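Local coordinates for conjugal transfer protein TRWB (Escherichia coli, PDB 1E9R) that probably acts as a hexameric, ring-helicase-like P-loop NTPase that couples DNA to the type IV secretion machinery during bacterial conjugation, at residues 80-85 and 278-283. Numbering follows the deposited sequence.
Sequences RGDRMV and KRRLWL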
loop_
_atom_site.group_PDB
_atom_site.type_symbol
_atom_site.label_atom_id
_atom_site.label_comp_id
_atom_site.label_asym_id
_atom_site.label_seq_id
_atom_site.Cartn_x
_atom_site.Cartn_y
_atom_site.Cartn_z
ATOM N N ARG B 80 -7.974 -36.758 32.451
ATOM C CA ARG B 80 -6.593 -36.951 32.871
ATOM C C ARG B 80 -6.286 -36.119 34.122
ATOM O O ARG B 80 -5.207 -36.221 34.705
ATOM C CB ARG B 80 -5.654 -36.576 31.719
ATOM C CG ARG B 80 -4.212 -36.993 31.931
ATOM C CD ARG B 80 -3.367 -36.731 30.694
ATOM N NE ARG B 80 -3.196 -35.305 30.436
ATOM C CZ ARG B 80 -2.514 -34.810 29.410
ATOM N NH1 ARG B 80 -1.940 -35.628 28.546
ATOM N NH2 ARG B 80 -2.405 -33.500 29.250
ATOM N N GLY B 81 -7.248 -35.293 34.524
ATOM C CA GLY B 81 -7.091 -34.469 35.711
ATOM C C GLY B 81 -6.333 -33.170 35.524
ATOM O O GLY B 81 -5.816 -32.607 36.486
ATOM N N ASP B 82 -6.265 -32.682 34.292
ATOM C CA ASP B 82 -5.549 -31.444 33.998
ATOM C C ASP B 82 -6.353 -30.209 34.398
ATOM O O ASP B 82 -7.584 -30.226 34.368
ATOM C CB ASP B 82 -5.247 -31.372 32.495
ATOM C CG ASP B 82 -4.163 -32.339 32.066
ATOM O OD1 ASP B 82 -4.132 -33.482 32.566
ATOM O OD2 ASP B 82 -3.338 -31.957 31.215
ATOM N N ARG B 83 -5.655 -29.146 34.790
ATOM C CA ARG B 83 -6.325 -27.891 35.130
ATOM C C ARG B 83 -6.433 -27.074 33.842
ATOM O O ARG B 83 -5.558 -27.152 32.975
ATOM C CB ARG B 83 -5.526 -27.082 36.156
ATOM C CG ARG B 83 -5.579 -27.599 37.577
ATOM C CD ARG B 83 -4.923 -26.606 38.533
ATOM N NE ARG B 83 -5.780 -25.465 38.851
ATOM C CZ ARG B 83 -5.340 -24.341 39.409
ATOM N NH1 ARG B 83 -4.050 -24.207 39.699
ATOM N NH2 ARG B 83 -6.183 -23.357 39.704
ATOM N N MET B 84 -7.496 -26.289 33.713
ATOM C CA MET B 84 -7.672 -25.480 32.517
ATOM C C MET B 84 -8.555 -24.245 32.688
ATOM O O MET B 84 -9.393 -24.172 33.586
ATOM C CB MET B 84 -8.222 -26.357 31.391
ATOM C CG MET B 84 -9.431 -27.172 31.787
ATOM S SD MET B 84 -9.631 -28.627 30.743
ATOM C CE MET B 84 -11.154 -28.299 30.076
ATOM N N VAL B 85 -8.319 -23.258 31.826
ATOM C CA VAL B 85 -9.095 -22.023 31.801
ATOM C C VAL B 85 -9.812 -22.100 30.461
ATOM O O VAL B 85 -9.186 -22.371 29.440
ATOM C CB VAL B 85 -8.203 -20.775 31.821
ATOM C CG1 VAL B 85 -9.055 -19.539 31.674
ATOM C CG2 VAL B 85 -7.418 -20.719 33.108
ATOM N N LYS B 278 5.829 -30.480 36.982
ATOM C CA LYS B 278 4.651 -31.320 36.762
ATOM C C LYS B 278 3.355 -30.569 36.444
ATOM O O LYS B 278 2.330 -31.192 36.153
ATOM C CB LYS B 278 4.409 -32.221 37.981
ATOM C CG LYS B 278 5.639 -32.964 38.507
ATOM C CD LYS B 278 5.251 -34.299 39.148
ATOM C CE LYS B 278 4.005 -34.186 40.023
ATOM N NZ LYS B 278 3.523 -35.516 40.495
ATOM N N ARG B 279 3.399 -29.241 36.493
ATOM C CA ARG B 279 2.214 -28.428 36.224
ATOM C C ARG B 279 1.741 -28.474 34.771
ATOM O O ARG B 279 2.534 -28.318 33.841
ATOM C CB ARG B 279 2.483 -26.977 36.613
ATOM C CG ARG B 279 1.260 -26.091 36.530
ATOM C CD ARG B 279 1.618 -24.605 36.569
ATOM N NE ARG B 279 2.147 -24.146 37.852
ATOM C CZ ARG B 279 3.412 -23.781 38.061
ATOM N NH1 ARG B 279 4.299 -23.818 37.073
ATOM N NH2 ARG B 279 3.791 -23.367 39.261
ATOM N N ARG B 280 0.442 -28.696 34.588
ATOM C CA ARG B 280 -0.173 -28.730 33.260
ATOM C C ARG B 280 -1.421 -27.847 33.293
ATOM O O ARG B 280 -2.399 -28.172 33.979
ATOM C CB ARG B 280 -0.593 -30.148 32.864
ATOM C CG ARG B 280 0.528 -31.118 32.562
ATOM C CD ARG B 280 0.011 -32.169 31.590
ATOM N NE ARG B 280 -0.217 -33.505 32.148
ATOM C CZ ARG B 280 -0.855 -33.781 33.286
ATOM N NH1 ARG B 280 -1.325 -32.816 34.060
ATOM N NH2 ARG B 280 -1.002 -35.041 33.667
ATOM N N LEU B 281 -1.385 -26.737 32.554
ATOM C CA LEU B 281 -2.512 -25.811 32.514
ATOM C C LEU B 281 -2.961 -25.506 31.085
ATOM O O LEU B 281 -2.179 -25.026 30.264
ATOM C CB LEU B 281 -2.135 -24.503 33.213
ATOM C CG LEU B 281 -3.225 -23.578 33.794
ATOM C CD1 LEU B 281 -2.931 -22.147 33.369
ATOM C CD2 LEU B 281 -4.610 -23.975 33.323
ATOM N N TRP B 282 -4.229 -25.778 30.794
ATOM C CA TRP B 282 -4.770 -25.525 29.465
ATOM C C TRP B 282 -5.471 -24.176 29.377
ATOM O O TRP B 282 -6.026 -23.686 30.359
ATOM C CB TRP B 282 -5.775 -26.616 29.056
ATOM C CG TRP B 282 -5.174 -27.970 28.893
ATOM C CD1 TRP B 282 -4.855 -28.850 29.884
ATOM C CD2 TRP B 282 -4.774 -28.592 27.659
ATOM N NE1 TRP B 282 -4.282 -29.979 29.348
ATOM C CE2 TRP B 282 -4.219 -29.847 27.986
ATOM C CE3 TRP B 282 -4.830 -28.204 26.311
ATOM C CZ2 TRP B 282 -3.721 -30.722 27.016
ATOM C CZ3 TRP B 282 -4.333 -29.076 25.345
ATOM C CH2 TRP B 282 -3.787 -30.321 25.705
ATOM N N LEU B 283 -5.432 -23.586 28.186
ATOM C CA LEU B 283 -6.098 -22.325 27.918
ATOM C C LEU B 283 -6.871 -22.564 26.633
ATOM O O LEU B 283 -6.283 -22.712 25.565
ATOM C CB LEU B 283 -5.093 -21.190 27.699
ATOM C CG LEU B 283 -5.558 -19.754 28.016
ATOM C CD1 LEU B 283 -4.810 -18.780 27.105
ATOM C CD2 LEU B 283 -7.066 -19.604 27.836
#
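Backbone pairing between R83-V85 and L281-L283 is parallel, the strand directions differing by 23°. W282 N donates to R83 O (2.9 Å), in the carbonyl plane, and V85 N to W282 O (2.8 Å); R83 N to R280 O is weak. Polar side chains converge where the strands begin, on the buried carboxylate of D82. R80, its chain bent at chi3, grips it side-on, NE to OD1 and NH2 to OD2 (2.7 Å), both oxygens being met from above the carboxylate plane. OD2 also accepts W282 NE1 (2.9 Å), whose bond is nearly straight (165°) and in the indole plane. R280 adds charge alone: D82 OD1 stands over its guanidinium face, 3.2 Å from NH1. The R80 and R280 guanidiniums stack with planes 5° apart, a like-charge pairing that D82 probably offsets together with E52, which salt-bridges R80 NH1. An alanine at D82 would remove the indole N-H acceptor and a charge shared by both arginines, and would probably loosen their stack. Apolar contacts flank the backbone: M84 CB meets W282 CB (3.4 Å) on the face covered by helix 66-79, while V85 packs with L281 and L283 on the other, near helix 231-236. Such adjacent parallel strands, 83-89 beside 281-285, belong to the central sheet of a P-loop NTPase fold.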